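Local coordinates for protein aldehyde dehydrogenase (Burkholderia cenocepacia, PDB 4O6R) that probably oxidises aldehydes to carboxylic acids with NAD(P)+ as cofactor, and binds adenosine monophosphate in its nucleotide pocket, at residues Thr11-Asp16 against Val20-Arg25; Ala48-Ala53 against Gly217-Glu222; Val226-Phe231 against His474-Ala479. All coordinates share one frame; numbering follows the deposited sequence.

Contact 1 of 3, residues Thr11-Asp16 against Val20-Arg25; sequences TQLFID and VDAVDR
An antiparallel beta hairpin near the N-terminus, made of the short strands 13-15 and 18-20, brings Leu13 and Val20 together as a hydrogen-bonded pair. It illustrates how a small two-stranded element can be fastened by backbone bonds and sealed by side chains. The stronger of the two backbone bonds runs from Val20 N to Leu13 O at 2.8 Å, with an N-H...O angle of 163°. Its counterpart, Leu13 N to Val20 O at 3.0 Å, is bent to 123° and is weak. Val20 supplies much of the apolar contact through one branch: its CG2, held between the backbone N and the carbonyl carbon, lies 4.1 Å from Leu13 CB and equally near Ile15 CB, and the side chains of Ile15 and Val20 cross at about a right angle. Leu13 reaches further along the partner segment, its CD1 resting 3.8 Å from Ala22 CA. Where the pairing ends, Gln12 and Asp21 continue the link through their side chains. Gln12 NE2 donates to Asp21 OD1 over 2.9 Å in an almost straight bond. The carboxylate oxygen lies in the plane of the Gln12 amide, yet the amide nitrogen meets it from above the carboxylate plane, the two flat groups being turned 58° apart. Beyond this bond a type I turn, Ala22 to Arg25, leads the chain toward strand 27-32. Leu13 and Ala22 both pack on Asp49 of helix 47-66, and Asp49 OD1 accepts a hydrogen bond from Val23 N. The chemistry is therefore divided: Leu13 and Ala22 are the apolar groups that meet that helix, while an amide-carboxylate bond between partly exposed and exposed residues extends the grip past the single, unequally bonded strand pair.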
# COMPACT_ATOMS: atom_id res chain seq x y z
N THR A 11 10.54 1.77 41.87
CA THR A 11 11.41 0.62 41.83
C THR A 11 10.68 -0.72 41.80
O THR A 11 11.30 -1.75 41.74
CB THR A 11 12.32 0.61 43.06
OG1 THR A 11 11.48 0.46 44.22
CG2 THR A 11 13.14 1.88 43.16
N GLN A 12 9.36 -0.70 41.86
CA GLN A 12 8.58 -1.92 41.89
C GLN A 12 8.13 -2.40 40.49
O GLN A 12 8.25 -1.68 39.52
CB GLN A 12 7.36 -1.69 42.78
CG GLN A 12 7.69 -1.41 44.25
CD GLN A 12 6.50 -0.79 44.97
OE1 GLN A 12 6.06 0.30 44.64
NE2 GLN A 12 5.97 -1.51 45.95
N LEU A 13 7.59 -3.61 40.42
CA LEU A 13 6.93 -4.11 39.23
C LEU A 13 5.72 -3.26 38.97
O LEU A 13 5.15 -2.65 39.91
CB LEU A 13 6.47 -5.57 39.39
CG LEU A 13 7.42 -6.60 40.01
CD1 LEU A 13 6.84 -8.00 39.95
CD2 LEU A 13 8.79 -6.56 39.39
N PHE A 14 5.30 -3.17 37.72
CA PHE A 14 4.08 -2.44 37.39
C PHE A 14 3.16 -3.43 36.74
O PHE A 14 3.44 -3.94 35.64
CB PHE A 14 4.32 -1.27 36.48
CG PHE A 14 3.12 -0.36 36.34
CD1 PHE A 14 2.18 -0.58 35.34
CD2 PHE A 14 2.93 0.71 37.21
CE1 PHE A 14 1.09 0.26 35.19
CE2 PHE A 14 1.84 1.55 37.06
CZ PHE A 14 0.92 1.33 36.06
N ILE A 15 2.06 -3.75 37.44
CA ILE A 15 1.16 -4.80 37.02
C ILE A 15 -0.26 -4.32 37.25
O ILE A 15 -0.61 -3.85 38.35
CB ILE A 15 1.41 -6.10 37.79
CG1 ILE A 15 2.77 -6.65 37.44
CG2 ILE A 15 0.35 -7.15 37.50
CD1 ILE A 15 3.10 -7.90 38.16
N ASP A 16 -1.07 -4.44 36.21
CA ASP A 16 -2.47 -4.10 36.28
C ASP A 16 -2.65 -2.69 36.86
O ASP A 16 -3.50 -2.47 37.70
CB ASP A 16 -3.24 -5.14 37.10
CG ASP A 16 -4.70 -5.27 36.67
OD1 ASP A 16 -5.09 -4.71 35.63
OD2 ASP A 16 -5.44 -5.97 37.37
N VAL A 20 3.80 -2.69 42.34
CA VAL A 20 3.68 -3.76 43.32
C VAL A 20 5.01 -4.48 43.54
O VAL A 20 5.83 -4.56 42.61
CB VAL A 20 2.63 -4.83 42.89
CG1 VAL A 20 1.24 -4.25 42.93
CG2 VAL A 20 2.92 -5.37 41.49
N ASP A 21 5.22 -4.99 44.76
CA ASP A 21 6.37 -5.86 45.03
C ASP A 21 6.20 -7.20 44.29
O ASP A 21 5.10 -7.56 43.90
CB ASP A 21 6.52 -6.14 46.53
CG ASP A 21 6.83 -4.91 47.34
OD1 ASP A 21 7.37 -3.93 46.81
OD2 ASP A 21 6.54 -4.91 48.53
N ALA A 22 7.30 -7.91 44.10
CA ALA A 22 7.26 -9.27 43.56
C ALA A 22 6.57 -10.23 44.55
O ALA A 22 6.67 -10.07 45.75
CB ALA A 22 8.66 -9.75 43.26
N VAL A 23 5.86 -11.22 44.01
CA VAL A 23 5.23 -12.28 44.81
C VAL A 23 6.17 -12.90 45.86
O VAL A 23 5.78 -13.03 47.02
CB VAL A 23 4.67 -13.37 43.86
CG1 VAL A 23 4.42 -14.70 44.55
CG2 VAL A 23 3.39 -12.86 43.22
N ASP A 24 7.40 -13.26 45.47
CA ASP A 24 8.39 -13.85 46.40
C ASP A 24 9.17 -12.80 47.21
O ASP A 24 10.02 -13.14 48.01
CB ASP A 24 9.39 -14.72 45.62
CG ASP A 24 8.73 -15.94 44.96
OD1 ASP A 24 7.57 -16.27 45.27
OD2 ASP A 24 9.40 -16.57 44.11
N ARG A 25 8.90 -11.52 46.94
CA ARG A 25 9.49 -10.40 47.67
C ARG A 25 11.00 -10.25 47.40
O ARG A 25 11.71 -9.59 48.16
CB ARG A 25 9.17 -10.49 49.18

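Contact 2 of 3, residues Ala48-Ala53 against Gly217-Glu222; sequences ADVDLA and GQRLAE. With AMP (adenosine monophosphate), chain E.
At the edge of the Arg219 guanidinium, near its plane, lies OD1 of Asp51, and the carboxylate plane stands 76° from that of the guanidinium. This side-on salt bridge joins two helices, 47-66 and 213-222, the latter belonging to the Rossmann-like nucleotide-binding region of the aldehyde dehydrogenase fold. Their local axes approach to 9.0 Å and cross at -43°. Both donors converge on one oxygen: Arg219 NE donates to the syn lone pair of Asp51 OD1 at 2.9 Å, whereas Arg219 NH2 meets the same OD1 at 3.1 Å from the syn side but out of the carboxylate plane. The arginine leaves its helix with CG anti to the backbone N (chi1 179°) and bends at chi2, which lays its aliphatic part against Val50. There Val50 CG1 sits 3.8 Å from Arg219 CG, and the same methyl approaches Leu220 N, with Leu220 CD1 a little further off. Val50 and Leu220, both buried, make the apolar part of the contact beside a partly exposed ion pair. On another side of helix 213-222, Gly217 lies against the adenine, its C atom 3.4 Å from AMP C2. Gln218 divides its amide between two partners: its NE2 donates to Glu222 OE2 at 2.7 Å, while its OE1 accepts from AMP N6 at 3.1 Å.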
# COMPACT_ATOMS: atom_id res chain seq x y z
N ALA A 48 5.78 -16.34 38.73
CA ALA A 48 4.47 -15.99 39.29
C ALA A 48 4.07 -14.55 38.95
O ALA A 48 2.89 -14.25 38.77
CB ALA A 48 4.45 -16.22 40.79
N ASP A 49 5.05 -13.66 38.87
CA ASP A 49 4.77 -12.26 38.56
C ASP A 49 4.48 -12.09 37.08
O ASP A 49 3.59 -11.35 36.69
CB ASP A 49 5.95 -11.38 38.93
CG ASP A 49 6.26 -11.45 40.43
OD1 ASP A 49 5.42 -10.97 41.24
OD2 ASP A 49 7.33 -11.99 40.77
N VAL A 50 5.25 -12.79 36.25
CA VAL A 50 4.93 -12.84 34.84
C VAL A 50 3.50 -13.34 34.62
O VAL A 50 2.75 -12.79 33.81
CB VAL A 50 5.93 -13.70 34.06
CG1 VAL A 50 5.46 -13.89 32.63
CG2 VAL A 50 7.29 -13.04 34.10
N ASP A 51 3.10 -14.37 35.36
CA ASP A 51 1.71 -14.85 35.28
C ASP A 51 0.68 -13.76 35.62
O ASP A 51 -0.28 -13.58 34.90
CB ASP A 51 1.49 -16.09 36.15
CG ASP A 51 2.22 -17.32 35.62
OD1 ASP A 51 2.70 -17.26 34.48
OD2 ASP A 51 2.35 -18.33 36.35
N LEU A 52 0.91 -13.02 36.69
CA LEU A 52 0.04 -11.93 37.07
C LEU A 52 -0.02 -10.86 35.98
O LEU A 52 -1.08 -10.33 35.69
CB LEU A 52 0.48 -11.30 38.40
CG LEU A 52 0.29 -12.19 39.62
CD1 LEU A 52 0.94 -11.54 40.83
CD2 LEU A 52 -1.17 -12.46 39.91
N ALA A 53 1.13 -10.56 35.37
CA ALA A 53 1.20 -9.56 34.32
C ALA A 53 0.46 -9.99 33.07
O ALA A 53 -0.24 -9.19 32.48
CB ALA A 53 2.66 -9.24 34.00
N GLY A 217 12.15 -13.80 32.25
CA GLY A 217 12.28 -13.84 30.79
C GLY A 217 11.86 -15.18 30.22
O GLY A 217 11.12 -15.24 29.25
N GLN A 218 12.33 -16.25 30.84
CA GLN A 218 12.02 -17.61 30.37
C GLN A 218 10.51 -17.88 30.49
O GLN A 218 9.90 -18.46 29.59
CB GLN A 218 12.81 -18.64 31.17
CG GLN A 218 12.72 -20.06 30.67
CD GLN A 218 13.45 -20.27 29.36
OE1 GLN A 218 14.48 -19.64 29.10
NE2 GLN A 218 12.91 -21.17 28.53
N ARG A 219 9.89 -17.44 31.57
CA ARG A 219 8.47 -17.67 31.73
C ARG A 219 7.68 -16.89 30.67
O ARG A 219 6.73 -17.42 30.07
CB ARG A 219 7.98 -17.31 33.14
CG ARG A 219 6.49 -17.51 33.36
CD ARG A 219 6.00 -18.90 32.98
NE ARG A 219 4.57 -19.03 33.23
CZ ARG A 219 3.79 -19.98 32.73
NH1 ARG A 219 4.28 -20.93 31.95
NH2 ARG A 219 2.50 -19.97 33.01
N LEU A 220 8.05 -15.63 30.46
CA LEU A 220 7.40 -14.79 29.44
C LEU A 220 7.44 -15.48 28.04
O LEU A 220 6.42 -15.57 27.35
CB LEU A 220 8.06 -13.40 29.38
CG LEU A 220 7.36 -12.34 28.51
CD1 LEU A 220 5.87 -12.22 28.83
CD2 LEU A 220 8.03 -10.98 28.72
N ALA A 221 8.61 -15.95 27.65
CA ALA A 221 8.78 -16.64 26.35
C ALA A 221 7.97 -17.92 26.26
O ALA A 221 7.48 -18.26 25.18
CB ALA A 221 10.25 -16.91 26.07
N GLU A 222 7.83 -18.65 27.38
CA GLU A 222 7.07 -19.92 27.41
C GLU A 222 5.58 -19.74 27.62
O GLU A 222 4.84 -20.69 27.46
CB GLU A 222 7.57 -20.82 28.53
CG GLU A 222 8.96 -21.34 28.30
CD GLU A 222 9.58 -22.06 29.50
OE1 GLU A 222 8.96 -22.11 30.59
OE2 GLU A 222 10.72 -22.53 29.33
P AMP E . 21.13 -11.52 26.60
O1P AMP E . 21.04 -11.55 25.11
O2P AMP E . 21.03 -12.93 27.22
O3P AMP E . 22.27 -10.62 27.11
O5' AMP E . 19.80 -10.74 27.20
C5' AMP E . 19.03 -9.62 26.69
C4' AMP E . 17.68 -9.59 27.47
O4' AMP E . 17.16 -10.93 27.52
C3' AMP E . 17.72 -9.14 28.94
O3' AMP E . 16.57 -8.34 29.36
C2' AMP E . 17.83 -10.48 29.69
O2' AMP E . 17.46 -10.47 31.08
C1' AMP E . 16.97 -11.42 28.85
N9 AMP E . 17.29 -12.89 28.97
C8 AMP E . 18.46 -13.47 29.38
N7 AMP E . 18.34 -14.84 29.39
C5 AMP E . 17.09 -15.17 28.97
C6 AMP E . 16.30 -16.41 28.71
N6 AMP E . 16.80 -17.63 28.92
N1 AMP E . 15.03 -16.32 28.27
C2 AMP E . 14.49 -15.11 28.05
N3 AMP E . 15.13 -13.95 28.27
C4 AMP E . 16.41 -13.88 28.71

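Contact 3 of 3, residues Val226-Phe231 against His474-Ala479; sequences VGKIAF and HDYTEA. With AMP (adenosine monophosphate), chain E.
A buried cation-pi contact connects the parallel strand 228-232 of the nucleotide-binding sheet with the turn between helix 469-475 and strand 477-485. Lys228 NZ stands over one face of the Tyr476 ring, 3.5 Å from its centroid and only 11° off the ring normal. All four torsions of the lysine are close to 180°, and this full extension carries the ammonium group across to the turn, where its CE adds a CH-pi contact with the same face. Lys228 NZ also donates to Asp475 O at 2.8 Å, coming from above the carbonyl plane, 62° out of it. A third partner, Gln253 OE1 on strand 251-255, accepts from this nitrogen as well. The buried charge is thus met by two oxygens and an aromatic face, an environment likely to favour the protonated amine. At the far end of the ring Tyr476 OH comes within 3.4 Å of Ala230 CB, and Gln152 NE2 is its hydrogen-bond partner. The Asp475 carboxylate is directed elsewhere, with OD2 bonded to Arg466 N. Further along the same strand, the edge of the Phe231 ring faces the AMP ribose. Strand 228-232 runs between strands 138-153 and 251-255, while Ile229 and Phe231 pack on helix 235-245; strand 477-485 pairs antiparallel with strand 138-153, and Ala479 O accepts a hydrogen bond from Arg466 of a second subunit.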
# COMPACT_ATOMS: atom_id res chain seq x y z
N VAL A 226 0.55 -15.78 25.84
CA VAL A 226 1.27 -14.77 25.08
C VAL A 226 1.31 -15.20 23.61
O VAL A 226 1.75 -16.29 23.32
CB VAL A 226 2.71 -14.64 25.62
CG1 VAL A 226 3.56 -13.75 24.71
CG2 VAL A 226 2.64 -14.04 27.02
N GLY A 227 0.86 -14.32 22.72
CA GLY A 227 0.74 -14.62 21.29
C GLY A 227 1.98 -14.30 20.45
O GLY A 227 2.10 -14.76 19.32
N LYS A 228 2.86 -13.48 21.00
CA LYS A 228 4.12 -13.13 20.33
C LYS A 228 5.16 -12.76 21.36
O LYS A 228 4.84 -12.13 22.38
CB LYS A 228 3.91 -11.96 19.36
CG LYS A 228 5.18 -11.54 18.62
CD LYS A 228 4.94 -10.43 17.61
CE LYS A 228 6.29 -9.88 17.18
NZ LYS A 228 6.21 -8.72 16.26
N ILE A 229 6.39 -13.16 21.09
CA ILE A 229 7.50 -12.77 21.92
C ILE A 229 8.51 -12.05 21.03
O ILE A 229 8.80 -12.53 19.92
CB ILE A 229 8.15 -13.98 22.62
CG1 ILE A 229 9.28 -13.56 23.57
CG2 ILE A 229 8.66 -15.00 21.61
CD1 ILE A 229 8.80 -12.88 24.84
N ALA A 230 8.99 -10.91 21.52
CA ALA A 230 9.97 -10.11 20.82
C ALA A 230 11.21 -9.99 21.69
O ALA A 230 11.11 -9.62 22.88
CB ALA A 230 9.41 -8.75 20.48
N PHE A 231 12.37 -10.33 21.12
CA PHE A 231 13.59 -10.39 21.87
C PHE A 231 14.75 -9.74 21.12
O PHE A 231 14.94 -9.94 19.90
CB PHE A 231 13.95 -11.85 22.21
CG PHE A 231 15.32 -12.01 22.81
CD1 PHE A 231 15.52 -11.82 24.15
CD2 PHE A 231 16.42 -12.32 22.01
CE1 PHE A 231 16.79 -11.94 24.71
CE2 PHE A 231 17.69 -12.44 22.54
CZ PHE A 231 17.87 -12.24 23.89
N HIS A 474 2.77 -4.34 10.69
CA HIS A 474 2.43 -5.64 10.10
C HIS A 474 2.78 -6.82 11.05
O HIS A 474 1.97 -7.74 11.23
CB HIS A 474 3.14 -5.79 8.75
CG HIS A 474 2.75 -7.00 7.97
ND1 HIS A 474 1.68 -7.00 7.09
CD2 HIS A 474 3.27 -8.25 7.94
CE1 HIS A 474 1.58 -8.20 6.53
NE2 HIS A 474 2.52 -8.98 7.04
N ASP A 475 3.97 -6.77 11.63
CA ASP A 475 4.48 -7.83 12.50
C ASP A 475 3.75 -7.84 13.87
O ASP A 475 3.92 -8.79 14.64
CB ASP A 475 5.99 -7.64 12.80
CG ASP A 475 6.90 -7.86 11.61
OD1 ASP A 475 6.48 -8.44 10.58
OD2 ASP A 475 8.11 -7.49 11.78
N TYR A 476 3.01 -6.78 14.20
CA TYR A 476 2.18 -6.75 15.41
C TYR A 476 0.67 -6.93 15.15
O TYR A 476 -0.15 -6.73 16.06
CB TYR A 476 2.47 -5.48 16.25
CG TYR A 476 3.65 -5.73 17.15
CD1 TYR A 476 3.53 -6.58 18.23
CD2 TYR A 476 4.91 -5.16 16.88
CE1 TYR A 476 4.62 -6.84 19.06
CE2 TYR A 476 5.99 -5.42 17.72
CZ TYR A 476 5.82 -6.27 18.81
OH TYR A 476 6.85 -6.59 19.66
N THR A 477 0.32 -7.36 13.94
CA THR A 477 -1.06 -7.67 13.61
C THR A 477 -1.13 -9.01 12.88
O THR A 477 -0.12 -9.61 12.53
CB THR A 477 -1.72 -6.56 12.76
OG1 THR A 477 -0.91 -6.33 11.58
CG2 THR A 477 -1.85 -5.30 13.57
N GLU A 478 -2.36 -9.48 12.68
CA GLU A 478 -2.58 -10.70 11.92
C GLU A 478 -3.70 -10.46 10.94
O GLU A 478 -4.63 -9.70 11.21
CB GLU A 478 -2.94 -11.88 12.82
CG GLU A 478 -4.25 -11.64 13.55
CD GLU A 478 -4.48 -12.43 14.83
OE1 GLU A 478 -3.51 -12.99 15.42
OE2 GLU A 478 -5.67 -12.51 15.24
N ALA A 479 -3.63 -11.14 9.80
CA ALA A 479 -4.68 -11.00 8.80
C ALA A 479 -5.93 -11.79 9.23
O ALA A 479 -5.85 -12.98 9.60
CB ALA A 479 -4.20 -11.48 7.44
P AMP E . 21.13 -11.52 26.60
O1P AMP E . 21.04 -11.55 25.11
O2P AMP E . 21.03 -12.93 27.22
O3P AMP E . 22.27 -10.62 27.11
O5' AMP E . 19.80 -10.74 27.20
C5' AMP E . 19.03 -9.62 26.69
C4' AMP E . 17.68 -9.59 27.47
O4' AMP E . 17.16 -10.93 27.52
C3' AMP E . 17.72 -9.14 28.94
O3' AMP E . 16.57 -8.34 29.36
C2' AMP E . 17.83 -10.48 29.69
O2' AMP E . 17.46 -10.47 31.08
C1' AMP E . 16.97 -11.42 28.85
N9 AMP E . 17.29 -12.89 28.97
C8 AMP E . 18.46 -13.47 29.38
N7 AMP E . 18.34 -14.84 29.39
C5 AMP E . 17.09 -15.17 28.97
C6 AMP E . 16.30 -16.41 28.71
N6 AMP E . 16.80 -17.63 28.92
N1 AMP E . 15.03 -16.32 28.27
C2 AMP E . 14.49 -15.11 28.05
N3 AMP E . 15.13 -13.95 28.27
C4 AMP E . 16.41 -13.88 28.71

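The three contacts follow one another along the chain and lead from the N-terminal hairpin to the mixed sheet that holds strand 228-232. Contacts 1 and 2 have centres about 13 Å apart and meet at helix 47-66, where Val23 CG2 packs 3.7 Å from Leu52 CD1. Contact 2 lies about 17 Å from contact 3, centre to centre; helix 213-222 is followed directly by strand 228-232, and Ile229 CD1 comes 4.0 Å from Leu220 CG. Contacts 1 and 3 do not touch, their nearest atoms being about 13 Å apart. Contacts 2 and 3 both reach AMP, one at the base and the other at the ribose, so consecutive elements of the fold shape one nucleotide pocket.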